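Local coordinates for nudix hydrolase domain-containing protein (Thermotoga maritima, PDB 3E57) that is of unknown function but belongs to the Nudix family and so probably hydrolyses a nucleoside diphosphate linked to another group, at residues 139-144 against 200-205. Sequence-based numbering, arbitrary orientation.
Sequences EFLGLI and AAVLLN
L141 meets V202 and L203 through methyl groups alone, and the ring of F140, one residue earlier, lies on the far side of the strand and does not touch the helix. The backbone N of G142 sits over the centre of one face of that ring, 3.7 Å above its plane; the ring also stacks with F41 and makes an edge-to-face contact with F160. On the side toward the helix, CD1 of L141 does all the touching. It lies 3.8 Å from CD2 of L203 and 4.0 Å from CG1 of V202, so this one methyl bears on two consecutive helical residues. The L141 side chain crosses that of L203 at about a right angle, whereas it slides past V202 in the opposite direction. CD1 reaches the helix because it continues the extended line of the side chain, anti to CA (chi2 -175°). V202 in turn offers CG1, the branch lying anti to its own backbone N (chi1 170°).

Here helix 194-206 packs against a face of the mixed sheet of the Nudix fold, on strand 131-145, which follows directly after helix 115-130. The strand carries a classic beta bulge, in which L141 and G142 both hydrogen-bond through their backbones to the single residue L159 of the antiparallel strand 155-163. G142 adopts a glycine conformation (phi 159°) in which any beta carbon would collide with O of L141. The contact is small, burying 88 Å² in all, with the CA atoms of L141 and V202 8.6 Å apart. Its three residues are all buried: L206 also packs on L141, while V202 and L203 continue onto L159 and L161 of the adjacent strand. Further round the helix, A201 and N205 pack on T148 and S147 of the second subunit.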
loop_
_atom_site.group_PDB
_atom_site.type_symbol
_atom_site.label_atom_id
_atom_site.label_comp_id
_atom_site.label_asym_id
_atom_site.label_seq_id
_atom_site.Cartn_x
_atom_site.Cartn_y
_atom_site.Cartn_z
ATOM N N GLU B 139 -5.761 -5.283 18.767
ATOM C CA GLU B 139 -4.644 -4.378 18.595
ATOM C C GLU B 139 -4.926 -3.636 17.311
ATOM O O GLU B 139 -4.970 -4.255 16.258
ATOM C CB GLU B 139 -3.338 -5.169 18.487
ATOM C CG GLU B 139 -2.080 -4.291 18.404
ATOM C CD GLU B 139 -0.799 -5.081 18.116
ATOM O OE1 GLU B 139 -0.829 -6.338 18.120
ATOM O OE2 GLU B 139 0.244 -4.435 17.870
ATOM N N PHE B 140 -5.144 -2.329 17.391
ATOM C CA PHE B 140 -5.313 -1.528 16.187
ATOM C C PHE B 140 -3.969 -1.399 15.461
ATOM O O PHE B 140 -2.975 -1.007 16.067
ATOM C CB PHE B 140 -5.852 -0.150 16.551
ATOM C CG PHE B 140 -5.979 0.793 15.378
ATOM C CD1 PHE B 140 -6.956 0.615 14.422
ATOM C CD2 PHE B 140 -5.111 1.860 15.240
ATOM C CE1 PHE B 140 -7.079 1.495 13.363
ATOM C CE2 PHE B 140 -5.228 2.747 14.184
ATOM C CZ PHE B 140 -6.205 2.568 13.251
ATOM N N LEU B 141 -3.943 -1.736 14.170
ATOM C CA LEU B 141 -2.721 -1.655 13.382
ATOM C C LEU B 141 -2.654 -0.399 12.530
ATOM O O LEU B 141 -1.611 0.220 12.427
ATOM C CB LEU B 141 -2.566 -2.899 12.500
ATOM C CG LEU B 141 -2.541 -4.258 13.199
ATOM C CD1 LEU B 141 -2.250 -5.359 12.174
ATOM C CD2 LEU B 141 -1.519 -4.286 14.318
ATOM N N GLY B 142 -3.758 -0.017 11.905
ATOM C CA GLY B 142 -3.772 1.183 11.076
ATOM C C GLY B 142 -4.905 1.176 10.078
ATOM O O GLY B 142 -5.908 0.481 10.273
ATOM N N LEU B 143 -4.714 1.923 8.995
ATOM C CA LEU B 143 -5.738 2.146 7.984
ATOM C C LEU B 143 -5.409 1.539 6.632
ATOM O O LEU B 143 -4.255 1.572 6.179
ATOM C CB LEU B 143 -5.932 3.645 7.783
ATOM C CG LEU B 143 -6.416 4.423 9.015
ATOM C CD1 LEU B 143 -6.754 5.854 8.611
ATOM C CD2 LEU B 143 -7.604 3.754 9.633
ATOM N N ILE B 144 -6.439 1.021 5.978
ATOM C CA ILE B 144 -6.322 0.503 4.616
ATOM C C ILE B 144 -7.109 1.382 3.668
ATOM O O ILE B 144 -8.327 1.552 3.826
ATOM C CB ILE B 144 -6.883 -0.916 4.469
ATOM C CG1 ILE B 144 -6.228 -1.879 5.460
ATOM C CG2 ILE B 144 -6.720 -1.370 3.015
ATOM C CD1 ILE B 144 -6.855 -3.290 5.454
ATOM N N ALA B 200 -2.434 -9.428 4.813
ATOM C CA ALA B 200 -1.413 -10.476 4.913
ATOM C C ALA B 200 0.005 -9.882 4.906
ATOM O O ALA B 200 0.846 -10.251 5.713
ATOM C CB ALA B 200 -1.566 -11.496 3.798
ATOM N N ALA B 201 0.271 -8.952 4.007
ATOM C CA ALA B 201 1.569 -8.318 3.951
ATOM C C ALA B 201 1.886 -7.585 5.267
ATOM O O ALA B 201 2.998 -7.690 5.785
ATOM C CB ALA B 201 1.658 -7.373 2.735
ATOM N N VAL B 202 0.895 -6.890 5.828
ATOM C CA VAL B 202 1.071 -6.133 7.077
ATOM C C VAL B 202 1.385 -7.080 8.223
ATOM O O VAL B 202 2.345 -6.875 8.981
ATOM C CB VAL B 202 -0.189 -5.281 7.401
ATOM C CG1 VAL B 202 -0.109 -4.685 8.819
ATOM C CG2 VAL B 202 -0.362 -4.180 6.346
ATOM N N LEU B 203 0.609 -8.150 8.318
ATOM C CA LEU B 203 0.802 -9.139 9.378
ATOM C C LEU B 203 2.137 -9.843 9.301
ATOM O O LEU B 203 2.803 -9.986 10.320
ATOM C CB LEU B 203 -0.304 -10.190 9.358
ATOM C CG LEU B 203 -1.551 -9.872 10.162
ATOM C CD1 LEU B 203 -1.313 -10.161 11.646
ATOM C CD2 LEU B 203 -1.986 -8.427 9.959
ATOM N N LEU B 204 2.534 -10.284 8.108
ATOM C CA LEU B 204 3.837 -10.916 7.927
ATOM C C LEU B 204 4.976 -9.977 8.323
ATOM O O LEU B 204 5.945 -10.420 8.922
ATOM C CB LEU B 204 4.056 -11.399 6.492
ATOM C CG LEU B 204 3.584 -12.794 6.009
ATOM C CD1 LEU B 204 3.307 -13.779 7.150
ATOM C CD2 LEU B 204 2.420 -12.698 5.054
ATOM N N ASN B 205 4.863 -8.696 7.987
ATOM C CA ASN B 205 5.910 -7.732 8.349
ATOM C C ASN B 205 5.921 -7.395 9.843
ATOM O O ASN B 205 6.986 -7.131 10.410
ATOM C CB ASN B 205 5.815 -6.451 7.513
ATOM C CG ASN B 205 7.179 -5.811 7.275
ATOM O OD1 ASN B 205 8.135 -6.477 6.859
ATOM N ND2 ASN B 205 7.269 -4.519 7.519
#